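Local coordinates for peroxisomal membrane protein PEX15 (Saccharomyces cerevisiae, PDB 5VXV) that docks the AAA-ATPases Pex1 and Pex6 at the peroxisomal membrane, where their complex extracts the import receptor Pex5, at residues Ile150-Phe155 / Ala199-Ile204. Sequence-based numbering, arbitrary orientation.
Sequences IEIFIF and AILNSI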
ATOM      1  N   ILE A 150       5.424   4.626   6.344  1.00 13.43           N
ATOM      2  CA  ILE A 150       5.453   6.084   6.354  1.00 12.93           C
ATOM      3  C   ILE A 150       5.893   6.611   4.995  1.00 13.01           C
ATOM      4  O   ILE A 150       5.389   7.634   4.517  1.00 13.22           O
ATOM      5  CB  ILE A 150       6.361   6.602   7.484  1.00 14.69           C
ATOM      6  CG1 ILE A 150       5.920   6.032   8.838  1.00 15.70           C
ATOM      7  CG2 ILE A 150       6.340   8.127   7.523  1.00 15.03           C
ATOM      8  CD1 ILE A 150       4.482   6.340   9.222  1.00 16.43           C
ATOM      9  N   GLU A 151       6.820   5.914   4.337  1.00 13.74           N
ATOM     10  CA  GLU A 151       7.301   6.399   3.050  1.00 14.24           C
ATOM     11  C   GLU A 151       6.255   6.217   1.954  1.00 13.19           C
ATOM     12  O   GLU A 151       6.209   7.014   1.012  1.00 14.69           O
ATOM     13  CB  GLU A 151       8.626   5.717   2.707  1.00 17.83           C
ATOM     14  CG  GLU A 151       9.754   6.197   3.625  1.00 20.27           C
ATOM     15  CD  GLU A 151      11.136   5.784   3.167  1.00 25.21           C
ATOM     16  OE1 GLU A 151      11.241   5.026   2.179  1.00 28.28           O
ATOM     17  OE2 GLU A 151      12.121   6.223   3.804  1.00 22.58           O
ATOM     18  N   ILE A 152       5.381   5.211   2.067  1.00 14.66           N
ATOM     19  CA  ILE A 152       4.224   5.149   1.174  1.00 13.94           C
ATOM     20  C   ILE A 152       3.355   6.384   1.366  1.00 13.25           C
ATOM     21  O   ILE A 152       2.964   7.051   0.403  1.00 13.90           O
ATOM     22  CB  ILE A 152       3.415   3.860   1.411  1.00 14.14           C
ATOM     23  CG1 ILE A 152       4.210   2.629   0.981  1.00 14.86           C
ATOM     24  CG2 ILE A 152       2.090   3.911   0.641  1.00 15.04           C
ATOM     25  CD1 ILE A 152       3.599   1.317   1.445  1.00 14.56           C
ATOM     26  N   PHE A 153       3.034   6.698   2.621  1.00 12.75           N
ATOM     27  CA  PHE A 153       2.186   7.849   2.908  1.00 13.03           C
ATOM     28  C   PHE A 153       2.772   9.121   2.307  1.00 13.83           C
ATOM     29  O   PHE A 153       2.069   9.886   1.638  1.00 13.96           O
ATOM     30  CB  PHE A 153       2.008   7.990   4.421  1.00 13.55           C
ATOM     31  CG  PHE A 153       1.064   9.089   4.824  1.00 14.49           C
ATOM     32  CD1 PHE A 153       1.526  10.378   5.020  1.00 15.26           C
ATOM     33  CD2 PHE A 153      -0.283   8.828   5.015  1.00 16.53           C
ATOM     34  CE1 PHE A 153       0.663  11.391   5.392  1.00 16.39           C
ATOM     35  CE2 PHE A 153      -1.151   9.838   5.389  1.00 15.59           C
ATOM     36  CZ  PHE A 153      -0.677  11.120   5.575  1.00 16.40           C
ATOM     37  N   ILE A 154       4.067   9.356   2.521  1.00 13.89           N
ATOM     38  CA  ILE A 154       4.676  10.605   2.072  1.00 13.66           C
ATOM     39  C   ILE A 154       4.878  10.598   0.559  1.00 13.40           C
ATOM     40  O   ILE A 154       4.442  11.518  -0.143  1.00 14.63           O
ATOM     41  CB  ILE A 154       5.999  10.853   2.819  1.00 14.87           C
ATOM     42  CG1 ILE A 154       5.716  11.078   4.307  1.00 19.11           C
ATOM     43  CG2 ILE A 154       6.735  12.054   2.226  1.00 17.25           C
ATOM     44  CD1 ILE A 154       6.952  11.223   5.174  1.00 23.24           C
ATOM     45  N   PHE A 155       5.543   9.567   0.032  1.00 12.98           N
ATOM     46  CA  PHE A 155       5.984   9.624  -1.359  1.00 13.77           C
ATOM     47  C   PHE A 155       4.880   9.231  -2.336  1.00 15.24           C
ATOM     48  O   PHE A 155       4.801   9.785  -3.436  1.00 15.93           O
ATOM     49  CB  PHE A 155       7.210   8.731  -1.560  1.00 14.28           C
ATOM     50  CG  PHE A 155       8.423   9.186  -0.797  1.00 15.14           C
ATOM     51  CD1 PHE A 155       8.864  10.495  -0.890  1.00 16.24           C
ATOM     52  CD2 PHE A 155       9.116   8.309   0.018  1.00 16.95           C
ATOM     53  CE1 PHE A 155       9.975  10.921  -0.185  1.00 19.02           C
ATOM     54  CE2 PHE A 155      10.224   8.727   0.724  1.00 19.15           C
ATOM     55  CZ  PHE A 155      10.655  10.034   0.625  1.00 19.63           C
ATOM     56  N   ALA A 199      16.064   8.069   8.853  1.00 15.15           N
ATOM     57  CA  ALA A 199      16.026   7.457   7.530  1.00 15.46           C
ATOM     58  C   ALA A 199      14.975   8.110   6.642  1.00 14.42           C
ATOM     59  O   ALA A 199      15.223   8.352   5.455  1.00 14.90           O
ATOM     60  CB  ALA A 199      15.762   5.958   7.659  1.00 15.52           C
ATOM     61  N   ILE A 200      13.791   8.396   7.192  1.00 13.92           N
ATOM     62  CA  ILE A 200      12.732   9.011   6.396  1.00 15.06           C
ATOM     63  C   ILE A 200      13.167  10.387   5.912  1.00 14.81           C
ATOM     64  O   ILE A 200      12.981  10.742   4.742  1.00 14.78           O
ATOM     65  CB  ILE A 200      11.426   9.082   7.208  1.00 15.60           C
ATOM     66  CG1 ILE A 200      10.889   7.671   7.454  1.00 16.66           C
ATOM     67  CG2 ILE A 200      10.375   9.930   6.489  1.00 17.53           C
ATOM     68  CD1 ILE A 200       9.767   7.606   8.462  1.00 19.32           C
ATOM     69  N   LEU A 201      13.742  11.193   6.806  1.00 15.06           N
ATOM     70  CA  LEU A 201      14.182  12.526   6.407  1.00 14.70           C
ATOM     71  C   LEU A 201      15.273  12.448   5.346  1.00 15.78           C
ATOM     72  O   LEU A 201      15.293  13.254   4.408  1.00 14.91           O
ATOM     73  CB  LEU A 201      14.658  13.310   7.629  1.00 14.78           C
ATOM     74  CG  LEU A 201      13.552  13.646   8.633  1.00 16.18           C
ATOM     75  CD1 LEU A 201      14.142  14.081   9.964  1.00 15.82           C
ATOM     76  CD2 LEU A 201      12.632  14.726   8.080  1.00 17.81           C
ATOM     77  N   ASN A 202      16.182  11.478   5.470  1.00 16.03           N
ATOM     78  CA  ASN A 202      17.198  11.284   4.439  1.00 16.28           C
ATOM     79  C   ASN A 202      16.561  10.885   3.114  1.00 15.14           C
ATOM     80  O   ASN A 202      16.961  11.373   2.049  1.00 15.59           O
ATOM     81  CB  ASN A 202      18.209  10.230   4.888  1.00 20.39           C
ATOM     82  CG  ASN A 202      19.325  10.028   3.881  1.00 26.67           C
ATOM     83  OD1 ASN A 202      20.178  10.898   3.702  1.00 31.11           O
ATOM     84  ND2 ASN A 202      19.330   8.873   3.224  1.00 27.70           N
ATOM     85  N   SER A 203      15.564   9.997   3.158  1.00 14.24           N
ATOM     86  CA  SER A 203      14.867   9.611   1.936  1.00 14.44           C
ATOM     87  C   SER A 203      14.197  10.813   1.281  1.00 14.99           C
ATOM     88  O   SER A 203      14.216  10.947   0.053  1.00 15.68           O
ATOM     89  CB  SER A 203      13.834   8.524   2.234  1.00 15.20           C
ATOM     90  OG  SER A 203      14.460   7.321   2.645  1.00 17.98           O
ATOM     91  N   ILE A 204      13.594  11.695   2.082  1.00 13.75           N
ATOM     92  CA  ILE A 204      12.963  12.891   1.528  1.00 14.61           C
ATOM     93  C   ILE A 204      14.005  13.766   0.840  1.00 14.63           C
ATOM     94  O   ILE A 204      13.777  14.277  -0.263  1.00 14.98           O
ATOM     95  CB  ILE A 204      12.205  13.658   2.629  1.00 13.81           C
ATOM     96  CG1 ILE A 204      10.977  12.862   3.077  1.00 14.63           C
ATOM     97  CG2 ILE A 204      11.777  15.042   2.134  1.00 13.15           C
ATOM     98  CD1 ILE A 204      10.260  13.450   4.281  1.00 15.49           C
TER
HETATM   99  O   HOH W   1      13.916   4.364   1.431  1.00 34.93           O
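Ile200 reaches over to Ile150 with the end of its longer branch, CD1 lying 3.6 Å from Ile150 CG2, and the two side chains cross at about a right angle. CG1 stands anti to the carbonyl carbon and the chain runs on extended (chi1 -67°, chi2 169°), which carries CD1 over to Ile150 although the CB itself does not point at the other helix. The shorter branch of the same residue, CG2, meets Ile154 CD1 at 3.9 Å, so Ile200 spans one turn of its partner; Tyr171 of helix 168-177 also packs on it. These segments belong to helices 143-161 and 196-217, the latter the last helix of this largely helical, probably cytoplasmic part of the membrane protein. Their axes come within 11.0 Å of each other and run at 32° in the same general direction, a wide spacing bridged by the isoleucines, Phe155 and the extended Glu151.

One turn on, Ser203 supplies the polar link. Its OG sits 2.8 Å from Glu151 OE2 and 3.1 Å from Ala199 O, one turn back in its own helix; either oxygen could accept the single hydroxyl proton. A water donates to Glu151 OE1 and to Ser203 OG, closing a second route between carboxylate and hydroxyl, while Gln147 NE2 donates a hydrogen bond to OE2. OE1 is thus held by the water and OE2 by Gln147, with Ser203 OG beside it, at the end of an extended side chain.

Ile204 completes the apolar side: its CD1 touches Ile154 CD1, and its CG1 packs against Phe155 CZ at 3.8 Å. The phenyl ring comes in edge-on, the backbone N of Ile204 lying near the ring plane, 3.7 Å from Phe155 CZ, while Ile154 CG2 covers one face toward the rim.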